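Local structure of albumin-1 (Psophocarpus tetragonolobus, 1WBA) at residues Val22-Gly27 against Pro164-Phe169; Ala28-Val33 against Leu44-Ser49; Leu73-Leu78 against Thr119-Ser124. The protein serves as a 2S storage protein of the seed, laid down as a nutrient reserve, and belongs to the leguminous Kunitz-type inhibitor family. All coordinates share one frame; numbering follows the deposited sequence.

Interaction 1: Val22-Gly27 against Pro164-Phe169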
ATOM      1  N   VAL A  22       0.735  -3.353   8.830  1.00 11.56           N
ATOM      2  CA  VAL A  22       1.182  -2.609  10.008  1.00 11.93           C
ATOM      3  C   VAL A  22       2.684  -2.325   9.918  1.00 12.38           C
ATOM      4  O   VAL A  22       3.469  -3.194   9.531  1.00 10.94           O
ATOM      5  CB  VAL A  22       0.855  -3.403  11.307  1.00 12.53           C
ATOM      6  CG1 VAL A  22       1.635  -2.865  12.488  1.00 15.07           C
ATOM      7  CG2 VAL A  22      -0.640  -3.314  11.609  1.00 11.59           C
ATOM      8  N   SER A  23       3.069  -1.095  10.235  1.00 10.31           N
ATOM      9  CA  SER A  23       4.460  -0.699  10.216  1.00 10.49           C
ATOM     10  C   SER A  23       5.207  -1.509  11.300  1.00 13.05           C
ATOM     11  O   SER A  23       4.791  -1.574  12.468  1.00 13.18           O
ATOM     12  CB  SER A  23       4.546   0.808  10.463  1.00 10.47           C
ATOM     13  OG  SER A  23       5.846   1.220  10.791  1.00 16.53           O
ATOM     14  N   PHE A  24       6.288  -2.154  10.887  1.00 13.87           N
ATOM     15  CA  PHE A  24       7.102  -2.981  11.756  1.00 16.79           C
ATOM     16  C   PHE A  24       7.705  -2.254  12.965  1.00 18.41           C
ATOM     17  O   PHE A  24       7.519  -2.670  14.105  1.00 21.27           O
ATOM     18  CB  PHE A  24       8.214  -3.621  10.918  1.00 20.75           C
ATOM     19  CG  PHE A  24       9.219  -4.383  11.722  1.00 25.29           C
ATOM     20  CD1 PHE A  24       8.807  -5.341  12.652  1.00 27.22           C
ATOM     21  CD2 PHE A  24      10.578  -4.148  11.556  1.00 28.41           C
ATOM     22  CE1 PHE A  24       9.733  -6.053  13.415  1.00 27.82           C
ATOM     23  CE2 PHE A  24      11.520  -4.859  12.315  1.00 31.42           C
ATOM     24  CZ  PHE A  24      11.091  -5.816  13.247  1.00 29.23           C
ATOM     25  N   SER A  25       8.414  -1.163  12.722  1.00 18.82           N
ATOM     26  CA  SER A  25       9.060  -0.452  13.808  1.00 21.01           C
ATOM     27  C   SER A  25       8.166   0.182  14.863  1.00 22.77           C
ATOM     28  O   SER A  25       8.564   0.249  16.023  1.00 26.63           O
ATOM     29  CB  SER A  25      10.007   0.596  13.253  1.00 22.21           C
ATOM     30  OG  SER A  25       9.288   1.509  12.454  1.00 28.12           O
ATOM     31  N   ASP A  26       6.967   0.637  14.501  1.00 18.88           N
ATOM     32  CA  ASP A  26       6.117   1.276  15.497  1.00 17.90           C
ATOM     33  C   ASP A  26       4.686   0.801  15.651  1.00 16.42           C
ATOM     34  O   ASP A  26       3.950   1.343  16.465  1.00 17.84           O
ATOM     35  CB  ASP A  26       6.118   2.793  15.303  1.00 19.82           C
ATOM     36  CG  ASP A  26       5.569   3.228  13.946  1.00 19.96           C
ATOM     37  OD1 ASP A  26       4.880   2.456  13.251  1.00 20.60           O
ATOM     38  OD2 ASP A  26       5.853   4.373  13.577  1.00 23.19           O
ATOM     39  N   GLY A  27       4.263  -0.144  14.827  1.00 14.17           N
ATOM     40  CA  GLY A  27       2.908  -0.648  14.942  1.00 12.78           C
ATOM     41  C   GLY A  27       1.788   0.188  14.337  1.00 12.17           C
ATOM     42  O   GLY A  27       0.613  -0.157  14.496  1.00 14.18           O
ATOM     43  N   PRO A 164      12.297   2.603   2.151  1.00 15.00           N
ATOM     44  CA  PRO A 164      11.135   1.711   2.226  1.00 13.56           C
ATOM     45  C   PRO A 164      10.479   1.613   3.590  1.00 14.76           C
ATOM     46  O   PRO A 164      11.158   1.533   4.612  1.00 16.97           O
ATOM     47  CB  PRO A 164      11.716   0.353   1.837  1.00 15.11           C
ATOM     48  CG  PRO A 164      12.947   0.694   1.043  1.00 16.42           C
ATOM     49  CD  PRO A 164      13.509   1.846   1.789  1.00 14.03           C
ATOM     50  N   LEU A 165       9.155   1.648   3.609  1.00 14.65           N
ATOM     51  CA  LEU A 165       8.405   1.501   4.846  1.00 12.80           C
ATOM     52  C   LEU A 165       8.390  -0.024   5.033  1.00 10.22           C
ATOM     53  O   LEU A 165       7.985  -0.750   4.131  1.00  9.20           O
ATOM     54  CB  LEU A 165       6.969   2.002   4.637  1.00 15.73           C
ATOM     55  CG  LEU A 165       6.017   2.376   5.789  1.00 21.83           C
ATOM     56  CD1 LEU A 165       4.590   2.205   5.286  1.00 22.04           C
ATOM     57  CD2 LEU A 165       6.221   1.541   7.035  1.00 22.37           C
ATOM     58  N   VAL A 166       8.878  -0.512   6.163  1.00  8.97           N
ATOM     59  CA  VAL A 166       8.893  -1.951   6.406  1.00  9.40           C
ATOM     60  C   VAL A 166       7.620  -2.292   7.173  1.00  9.55           C
ATOM     61  O   VAL A 166       7.315  -1.690   8.210  1.00  8.20           O
ATOM     62  CB  VAL A 166      10.163  -2.416   7.199  1.00 10.21           C
ATOM     63  CG1 VAL A 166      10.113  -3.925   7.463  1.00  7.12           C
ATOM     64  CG2 VAL A 166      11.414  -2.076   6.417  1.00  8.57           C
ATOM     65  N   VAL A 167       6.912  -3.303   6.695  1.00  7.72           N
ATOM     66  CA  VAL A 167       5.645  -3.691   7.290  1.00  7.69           C
ATOM     67  C   VAL A 167       5.527  -5.192   7.544  1.00  6.79           C
ATOM     68  O   VAL A 167       6.380  -5.981   7.126  1.00  6.43           O
ATOM     69  CB  VAL A 167       4.467  -3.284   6.339  1.00  7.59           C
ATOM     70  CG1 VAL A 167       4.511  -1.798   6.044  1.00  7.97           C
ATOM     71  CG2 VAL A 167       4.553  -4.062   5.018  1.00  7.75           C
ATOM     72  N   LYS A 168       4.446  -5.546   8.226  1.00  6.50           N
ATOM     73  CA  LYS A 168       4.068  -6.911   8.519  1.00  8.67           C
ATOM     74  C   LYS A 168       2.601  -7.000   8.114  1.00  7.82           C
ATOM     75  O   LYS A 168       1.885  -6.002   8.166  1.00  8.97           O
ATOM     76  CB  LYS A 168       4.188  -7.210  10.014  1.00 12.78           C
ATOM     77  CG  LYS A 168       5.528  -7.743  10.465  1.00 15.68           C
ATOM     78  CD  LYS A 168       5.465  -8.068  11.945  1.00 23.38           C
ATOM     79  CE  LYS A 168       6.672  -8.857  12.392  1.00 29.15           C
ATOM     80  NZ  LYS A 168       6.711 -10.172  11.703  1.00 37.51           N
ATOM     81  N   PHE A 169       2.160  -8.178   7.688  1.00  5.57           N
ATOM     82  CA  PHE A 169       0.771  -8.389   7.294  1.00  7.81           C
ATOM     83  C   PHE A 169       0.070  -9.226   8.353  1.00  9.26           C
ATOM     84  O   PHE A 169       0.479 -10.349   8.632  1.00 10.30           O
ATOM     85  CB  PHE A 169       0.685  -9.113   5.936  1.00  8.18           C
ATOM     86  CG  PHE A 169       1.325  -8.356   4.801  1.00  9.17           C
ATOM     87  CD1 PHE A 169       0.619  -7.359   4.128  1.00 11.71           C
ATOM     88  CD2 PHE A 169       2.637  -8.619   4.420  1.00 10.16           C
ATOM     89  CE1 PHE A 169       1.218  -6.621   3.096  1.00 10.40           C
ATOM     90  CE2 PHE A 169       3.241  -7.892   3.394  1.00  8.84           C
ATOM     91  CZ  PHE A 169       2.524  -6.888   2.730  1.00  9.12           C
TER
HETATM   92  O   HOH W   1       8.490  -0.001   9.976  1.00 17.27           O
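Val-22 and Lys-168 face each other as an antiparallel hydrogen-bonded pair: Val-22 N gives to Lys-168 O at 3.0 Å, and Lys-168 N to Val-22 O at 2.9 Å. Ser-23 and Val-167 follow as a non-hydrogen-bonded pair, their CA atoms 4.3 Å apart, and beyond them Phe-24 N reaches Val-166 O at 2.9 Å. Val-166 O has a second donor in the oxygen of water 1, 2.7 Å away, which also donates to Ser-23 OG and accepts from Ser-25 N, joining strand and turn. The pairing sets strand 17-23 beside strand 166-171, the first and last strands of the beta-trefoil, and brings the two ends of the fold together. Past Ser-23 the chain turns back, closed by Gly-27 N bonding to Ser-23 O. Glycine suits this place, since at its positive phi (79°) a side chain would press on the carbonyl O of Asp-26. A small hydroxyl suits Ser-23: its OG meets Asp-26 OD1 at 2.9 Å, from above the carboxylate plane (52°). The apolar contacts centre on Phe-24, whose CG, anti to the backbone N (chi1 174°), starts the ring out on the side where Val-166 and Lys-168 lie. Its side chain lies beside Val-166, pointing the same way, with Phe-24 CB 4.0 Å from Val-166 CG1. The long aliphatic chain of Lys-168 crosses the phenylalanine obliquely, with Lys-168 CE 4.1 Å from Phe-24 CD1.

Interaction 2: Ala28-Val33 against Leu44-Ser49; sequences AGIDVV and LSIVKS
Ile-30 to Val-33 and Ser-45 to Lys-48 form a buried antiparallel hairpin that follows the first strand of the fold, 17-23. Asp-31 and Val-47 exchange both backbone bonds (Asp-31 N to Val-47 O 2.9 Å), as do Val-33 and Ser-45, and Ser-49 N extends the pairing to Gly-29 O at 2.8 Å. Asp-31 suits a place rich in donors. With CG anti to the backbone N (chi1 -163°), its carboxylate lies near both the next N-H and Ser-49: OD1 accepts Val-32 N on its anti side but 32° out of the plane, a bent bond, while Ser-49 OG meets Asp-31 OD2 at 2.9 Å from above that plane. Arg-51 adds a salt bridge to OD2, probably offsetting the buried charge. On the same face, the branched Val-33 and Val-47 cross at about a right angle, CG2 to CG2 3.8 Å. Ile-30 CG2 lies 3.6 Å from Ile-46 CG2, and Phe-82 and Trp-92 pack on both isoleucines. Small Ala-28 fits with CB 3.8 Å from Lys-48 CE; the ammonium goes to Asp-26. Backbone bonding joins Ile-46 to Leu-104, and the arrangement is typical of one of the three hairpins that together cap one end of a beta-trefoil barrel.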
ATOM      1  N   ALA A  28       2.115   1.257  13.617  1.00  8.30           N
ATOM      2  CA  ALA A  28       1.058   2.072  13.022  1.00  9.03           C
ATOM      3  C   ALA A  28       0.501   1.421  11.756  1.00  8.04           C
ATOM      4  O   ALA A  28       1.239   0.812  10.981  1.00  8.22           O
ATOM      5  CB  ALA A  28       1.568   3.474  12.710  1.00  8.37           C
ATOM      6  N   GLY A  29      -0.799   1.596  11.545  1.00  7.97           N
ATOM      7  CA  GLY A  29      -1.449   1.051  10.376  1.00  8.93           C
ATOM      8  C   GLY A  29      -1.722   2.086   9.289  1.00  9.05           C
ATOM      9  O   GLY A  29      -1.274   3.244   9.355  1.00  7.82           O
ATOM     10  N   ILE A  30      -2.478   1.650   8.289  1.00  8.45           N
ATOM     11  CA  ILE A  30      -2.856   2.468   7.136  1.00  7.15           C
ATOM     12  C   ILE A  30      -4.151   3.227   7.448  1.00  6.24           C
ATOM     13  O   ILE A  30      -5.118   2.647   7.951  1.00  5.27           O
ATOM     14  CB  ILE A  30      -3.084   1.580   5.871  1.00  9.52           C
ATOM     15  CG1 ILE A  30      -1.875   0.670   5.625  1.00  7.84           C
ATOM     16  CG2 ILE A  30      -3.394   2.463   4.646  1.00  8.93           C
ATOM     17  CD1 ILE A  30      -0.557   1.410   5.512  1.00  9.82           C
ATOM     18  N   ASP A  31      -4.190   4.494   7.049  1.00  6.11           N
ATOM     19  CA  ASP A  31      -5.326   5.377   7.311  1.00  5.67           C
ATOM     20  C   ASP A  31      -5.612   6.195   6.041  1.00  6.48           C
ATOM     21  O   ASP A  31      -4.814   6.185   5.091  1.00  6.37           O
ATOM     22  CB  ASP A  31      -4.903   6.300   8.458  1.00  4.27           C
ATOM     23  CG  ASP A  31      -6.050   7.001   9.147  1.00  5.09           C
ATOM     24  OD1 ASP A  31      -7.224   6.949   8.721  1.00  6.94           O
ATOM     25  OD2 ASP A  31      -5.737   7.622  10.170  1.00 10.26           O
ATOM     26  N   VAL A  32      -6.778   6.837   5.998  1.00  6.80           N
ATOM     27  CA  VAL A  32      -7.157   7.671   4.868  1.00  5.94           C
ATOM     28  C   VAL A  32      -7.631   8.985   5.496  1.00  6.68           C
ATOM     29  O   VAL A  32      -8.550   8.996   6.316  1.00  7.28           O
ATOM     30  CB  VAL A  32      -8.283   7.039   4.016  1.00  5.23           C
ATOM     31  CG1 VAL A  32      -8.564   7.914   2.819  1.00  5.89           C
ATOM     32  CG2 VAL A  32      -7.880   5.661   3.528  1.00  6.14           C
ATOM     33  N   VAL A  33      -6.945  10.073   5.162  1.00  7.08           N
ATOM     34  CA  VAL A  33      -7.249  11.404   5.693  1.00  5.16           C
ATOM     35  C   VAL A  33      -7.107  12.434   4.581  1.00  6.20           C
ATOM     36  O   VAL A  33      -6.655  12.127   3.482  1.00  5.52           O
ATOM     37  CB  VAL A  33      -6.269  11.830   6.847  1.00  5.12           C
ATOM     38  CG1 VAL A  33      -6.349  10.872   8.015  1.00  8.10           C
ATOM     39  CG2 VAL A  33      -4.820  11.914   6.352  1.00  5.18           C
ATOM     40  N   LEU A  44      -8.813  11.728   0.754  1.00  5.04           N
ATOM     41  CA  LEU A  44      -8.337  11.008  -0.426  1.00  5.50           C
ATOM     42  C   LEU A  44      -6.906  10.529  -0.315  1.00  5.95           C
ATOM     43  O   LEU A  44      -6.428   9.831  -1.208  1.00  5.36           O
ATOM     44  CB  LEU A  44      -8.432  11.900  -1.666  1.00  3.28           C
ATOM     45  CG  LEU A  44      -9.777  12.541  -1.968  1.00  8.38           C
ATOM     46  CD1 LEU A  44      -9.584  13.552  -3.061  1.00 10.89           C
ATOM     47  CD2 LEU A  44     -10.793  11.484  -2.372  1.00 10.83           C
ATOM     48  N   SER A  45      -6.235  10.878   0.778  1.00  6.19           N
ATOM     49  CA  SER A  45      -4.835  10.510   0.967  1.00  5.26           C
ATOM     50  C   SER A  45      -4.595   9.253   1.812  1.00  5.94           C
ATOM     51  O   SER A  45      -5.104   9.143   2.928  1.00  6.72           O
ATOM     52  CB  SER A  45      -4.085  11.693   1.584  1.00  3.92           C
ATOM     53  OG  SER A  45      -4.241  12.822   0.760  1.00  4.77           O
ATOM     54  N   ILE A  46      -3.816   8.317   1.273  1.00  4.71           N
ATOM     55  CA  ILE A  46      -3.475   7.099   1.998  1.00  6.52           C
ATOM     56  C   ILE A  46      -2.203   7.422   2.774  1.00  6.07           C
ATOM     57  O   ILE A  46      -1.181   7.795   2.184  1.00  9.40           O
ATOM     58  CB  ILE A  46      -3.252   5.910   1.035  1.00  6.61           C
ATOM     59  CG1 ILE A  46      -4.540   5.657   0.244  1.00  6.55           C
ATOM     60  CG2 ILE A  46      -2.861   4.664   1.823  1.00 10.59           C
ATOM     61  CD1 ILE A  46      -4.433   4.602  -0.832  1.00  5.11           C
ATOM     62  N   VAL A  47      -2.261   7.283   4.096  1.00  5.90           N
ATOM     63  CA  VAL A  47      -1.134   7.623   4.951  1.00  5.00           C
ATOM     64  C   VAL A  47      -0.894   6.584   6.031  1.00  6.09           C
ATOM     65  O   VAL A  47      -1.695   5.665   6.214  1.00  6.97           O
ATOM     66  CB  VAL A  47      -1.415   8.977   5.698  1.00  3.24           C
ATOM     67  CG1 VAL A  47      -1.770  10.070   4.716  1.00  5.43           C
ATOM     68  CG2 VAL A  47      -2.564   8.821   6.717  1.00  2.98           C
ATOM     69  N   LYS A  48       0.241   6.715   6.718  1.00  6.56           N
ATOM     70  CA  LYS A  48       0.557   5.857   7.860  1.00  6.08           C
ATOM     71  C   LYS A  48      -0.154   6.634   8.966  1.00  7.00           C
ATOM     72  O   LYS A  48       0.100   7.826   9.151  1.00  5.51           O
ATOM     73  CB  LYS A  48       2.059   5.847   8.107  1.00  6.61           C
ATOM     74  CG  LYS A  48       2.494   5.121   9.360  1.00 11.18           C
ATOM     75  CD  LYS A  48       3.983   4.807   9.229  1.00 16.72           C
ATOM     76  CE  LYS A  48       4.568   4.278  10.507  1.00 21.45           C
ATOM     77  NZ  LYS A  48       4.571   5.368  11.484  1.00 25.26           N
ATOM     78  N   SER A  49      -1.054   5.974   9.679  1.00  7.91           N
ATOM     79  CA  SER A  49      -1.840   6.640  10.705  1.00 11.11           C
ATOM     80  C   SER A  49      -1.106   7.268  11.870  1.00 12.69           C
ATOM     81  O   SER A  49      -0.182   6.685  12.448  1.00 10.86           O
ATOM     82  CB  SER A  49      -2.907   5.701  11.260  1.00  9.91           C
ATOM     83  OG  SER A  49      -3.891   6.424  12.000  1.00 11.79           O
TER

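Interaction 3: Leu73-Leu78 against Thr119-Ser124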
ATOM      1  N   LEU A  73       2.949 -14.065  -3.975  1.00  5.35           N
ATOM      2  CA  LEU A  73       4.381 -14.286  -4.032  1.00  7.42           C
ATOM      3  C   LEU A  73       5.081 -12.948  -4.136  1.00  6.66           C
ATOM      4  O   LEU A  73       4.469 -11.963  -4.543  1.00  5.04           O
ATOM      5  CB  LEU A  73       4.756 -15.136  -5.256  1.00  7.88           C
ATOM      6  CG  LEU A  73       4.091 -16.502  -5.460  1.00 10.78           C
ATOM      7  CD1 LEU A  73       4.691 -17.140  -6.700  1.00 12.83           C
ATOM      8  CD2 LEU A  73       4.286 -17.398  -4.246  1.00 10.56           C
ATOM      9  N   GLU A  74       6.363 -12.927  -3.778  1.00  6.41           N
ATOM     10  CA  GLU A  74       7.152 -11.713  -3.865  1.00  5.74           C
ATOM     11  C   GLU A  74       7.320 -11.388  -5.328  1.00  5.83           C
ATOM     12  O   GLU A  74       7.379 -12.287  -6.172  1.00  6.32           O
ATOM     13  CB  GLU A  74       8.503 -11.905  -3.210  1.00  6.14           C
ATOM     14  CG  GLU A  74       8.432 -12.021  -1.717  1.00  5.52           C
ATOM     15  CD  GLU A  74       9.808 -12.188  -1.091  1.00 10.43           C
ATOM     16  OE1 GLU A  74      10.785 -11.627  -1.632  1.00 11.51           O
ATOM     17  OE2 GLU A  74       9.904 -12.884  -0.061  1.00 13.22           O
ATOM     18  N   ASN A  75       7.312 -10.096  -5.629  1.00  5.10           N
ATOM     19  CA  ASN A  75       7.454  -9.577  -6.991  1.00  5.48           C
ATOM     20  C   ASN A  75       6.293  -9.832  -7.949  1.00  6.61           C
ATOM     21  O   ASN A  75       6.405  -9.559  -9.142  1.00 10.87           O
ATOM     22  CB  ASN A  75       8.768 -10.049  -7.612  1.00  7.72           C
ATOM     23  CG  ASN A  75       9.948  -9.688  -6.765  1.00  9.31           C
ATOM     24  OD1 ASN A  75      10.630 -10.551  -6.217  1.00 14.87           O
ATOM     25  ND2 ASN A  75      10.153  -8.412  -6.577  1.00  4.94           N
ATOM     26  N   MET A  76       5.189 -10.347  -7.423  1.00  5.93           N
ATOM     27  CA  MET A  76       3.981 -10.623  -8.193  1.00  6.77           C
ATOM     28  C   MET A  76       3.166  -9.329  -8.231  1.00  5.93           C
ATOM     29  O   MET A  76       3.072  -8.651  -7.204  1.00  7.34           O
ATOM     30  CB  MET A  76       3.190 -11.713  -7.468  1.00  9.73           C
ATOM     31  CG  MET A  76       1.721 -11.909  -7.927  1.00 14.87           C
ATOM     32  SD  MET A  76       0.884 -13.202  -7.043  1.00 15.16           S
ATOM     33  CE  MET A  76       1.601 -14.612  -7.725  1.00 16.32           C
ATOM     34  N   ARG A  77       2.667  -8.946  -9.409  1.00  4.83           N
ATOM     35  CA  ARG A  77       1.875  -7.725  -9.536  1.00  5.79           C
ATOM     36  C   ARG A  77       0.541  -7.843  -8.822  1.00  5.48           C
ATOM     37  O   ARG A  77      -0.212  -8.801  -9.056  1.00  5.68           O
ATOM     38  CB  ARG A  77       1.692  -7.340 -11.006  1.00  6.33           C
ATOM     39  CG  ARG A  77       3.024  -7.088 -11.709  1.00  8.47           C
ATOM     40  CD  ARG A  77       2.819  -6.734 -13.174  1.00 10.98           C
ATOM     41  NE  ARG A  77       2.360  -5.359 -13.381  1.00 12.40           N
ATOM     42  CZ  ARG A  77       3.174  -4.312 -13.380  1.00 11.22           C
ATOM     43  NH1 ARG A  77       4.465  -4.493 -13.167  1.00 14.14           N
ATOM     44  NH2 ARG A  77       2.723  -3.104 -13.674  1.00 12.97           N
ATOM     45  N   LEU A  78       0.234  -6.836  -7.998  1.00  5.31           N
ATOM     46  CA  LEU A  78      -0.967  -6.821  -7.172  1.00  4.45           C
ATOM     47  C   LEU A  78      -1.830  -5.599  -7.284  1.00  5.94           C
ATOM     48  O   LEU A  78      -1.367  -4.515  -7.647  1.00  6.13           O
ATOM     49  CB  LEU A  78      -0.566  -6.885  -5.695  1.00  5.16           C
ATOM     50  CG  LEU A  78       0.518  -7.881  -5.314  1.00  5.97           C
ATOM     51  CD1 LEU A  78       1.000  -7.538  -3.924  1.00  9.41           C
ATOM     52  CD2 LEU A  78      -0.019  -9.314  -5.410  1.00  5.61           C
ATOM     53  N   THR A 119       3.967  -4.376  -5.736  1.00  5.81           N
ATOM     54  CA  THR A 119       4.612  -5.689  -5.520  1.00  6.29           C
ATOM     55  C   THR A 119       5.158  -5.710  -4.091  1.00  7.04           C
ATOM     56  O   THR A 119       5.267  -4.660  -3.437  1.00  6.56           O
ATOM     57  CB  THR A 119       5.769  -6.019  -6.520  1.00  3.32           C
ATOM     58  OG1 THR A 119       6.854  -5.113  -6.336  1.00  7.22           O
ATOM     59  CG2 THR A 119       5.303  -5.946  -7.946  1.00  6.18           C
ATOM     60  N   ILE A 120       5.509  -6.892  -3.610  1.00  4.86           N
ATOM     61  CA  ILE A 120       6.032  -7.047  -2.257  1.00  3.18           C
ATOM     62  C   ILE A 120       7.376  -7.755  -2.320  1.00  5.64           C
ATOM     63  O   ILE A 120       7.546  -8.682  -3.122  1.00  6.69           O
ATOM     64  CB  ILE A 120       5.093  -7.951  -1.402  1.00  3.35           C
ATOM     65  CG1 ILE A 120       3.716  -7.304  -1.232  1.00  5.10           C
ATOM     66  CG2 ILE A 120       5.734  -8.249  -0.063  1.00  3.97           C
ATOM     67  CD1 ILE A 120       2.628  -8.240  -0.712  1.00  4.55           C
ATOM     68  N   GLN A 121       8.327  -7.309  -1.501  1.00  4.19           N
ATOM     69  CA  GLN A 121       9.649  -7.926  -1.407  1.00  5.44           C
ATOM     70  C   GLN A 121      10.019  -7.952   0.064  1.00  5.82           C
ATOM     71  O   GLN A 121       9.442  -7.199   0.843  1.00  4.68           O
ATOM     72  CB  GLN A 121      10.702  -7.100  -2.122  1.00  5.51           C
ATOM     73  CG  GLN A 121      10.744  -7.272  -3.596  1.00  5.71           C
ATOM     74  CD  GLN A 121      11.985  -6.672  -4.189  1.00  6.65           C
ATOM     75  OE1 GLN A 121      12.812  -6.084  -3.490  1.00 10.09           O
ATOM     76  NE2 GLN A 121      12.115  -6.776  -5.486  1.00  6.94           N
ATOM     77  N   LYS A 122      10.948  -8.823   0.456  1.00  7.31           N
ATOM     78  CA  LYS A 122      11.401  -8.884   1.844  1.00  9.72           C
ATOM     79  C   LYS A 122      11.875  -7.490   2.209  1.00 10.56           C
ATOM     80  O   LYS A 122      12.587  -6.859   1.427  1.00 11.33           O
ATOM     81  CB  LYS A 122      12.575  -9.841   1.994  1.00 13.65           C
ATOM     82  CG  LYS A 122      12.173 -11.274   1.938  1.00 18.91           C
ATOM     83  CD  LYS A 122      13.371 -12.188   2.090  1.00 17.69           C
ATOM     84  CE  LYS A 122      12.968 -13.629   1.778  1.00 21.18           C
ATOM     85  NZ  LYS A 122      12.608 -13.828   0.329  1.00 19.09           N
ATOM     86  N   GLY A 123      11.497  -7.024   3.393  1.00 10.64           N
ATOM     87  CA  GLY A 123      11.850  -5.683   3.821  1.00 14.52           C
ATOM     88  C   GLY A 123      13.073  -5.563   4.705  1.00 18.06           C
ATOM     89  O   GLY A 123      13.686  -4.493   4.747  1.00 19.30           O
ATOM     90  N   SER A 124      13.406  -6.616   5.447  1.00 17.77           N
ATOM     91  CA  SER A 124      14.578  -6.593   6.320  1.00 20.75           C
ATOM     92  C   SER A 124      15.039  -8.002   6.634  1.00 22.56           C
ATOM     93  O   SER A 124      14.478  -8.989   6.148  1.00 21.75           O
ATOM     94  CB  SER A 124      14.294  -5.835   7.631  1.00 17.99           C
ATOM     95  OG  SER A 124      13.482  -6.577   8.529  1.00 16.23           O
TER
HETATM   96  O   HOH W   2       4.040  -9.050  -4.746  1.00  6.42           O
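A type II beta turn, Leu-73 to Met-76, lays Glu-74 and Asn-75 against strand 116-122 of the beta-trefoil, just before the chain enters strand 78-82. Asn-75 N bonds to Ile-120 O at 2.9 Å; asparagine suits the third turn position because it tolerates a positive phi (69°). The carboxylate of Glu-74 reaches Lys-122, the two side chains crossing at about a right angle. Lys-122 NZ meets Glu-74 OE2 at 2.9 Å on the syn side, 19° out of the carboxylate plane, while Lys-122 N makes a weak bond to Glu-74 OE1 at 3.5 Å. The same ammonium also pairs with Asp-3. An alanine in place of Glu-74 would probably cost the Lys-122 ammonium one of its acidic partners and leave the lysine freer to turn. Beyond the turn, Leu-78 CD1 packs on Ile-120 CD1 at 3.7 Å. With Thr-119 OG1 between the backbone N and the carbonyl carbon (chi1 65°), CG2 falls beside the backbone N, 3.6 Å from Met-76 O. Between turn and strand sits water 2, which accepts from Ile-120 N at 2.8 Å and donates to Leu-73 O and, at 2.7 Å, to Met-76 O.

In the fold
From the N terminus, strand 17-23 and its turn supply the first half of interaction 1, whose partner comes only with the last strand, 166-171; the loop so closed encloses both other contacts. Directly after the turn, 28-33 begins interaction 2, a hairpin closed at 44-49. Interaction 3 follows in series, tying the loop before strand 78-82 to strand 116-122; none of the three cross. Interaction 1 touches both neighbours: Ser-23 N probably bonds to Ala-28 O, and Phe-169 packs on Ile-120. Interactions 2 and 3 lie on opposite sides of the chain's centre, about 12 Å apart at their nearest atoms, yet all three contacts reach the same curled sheet.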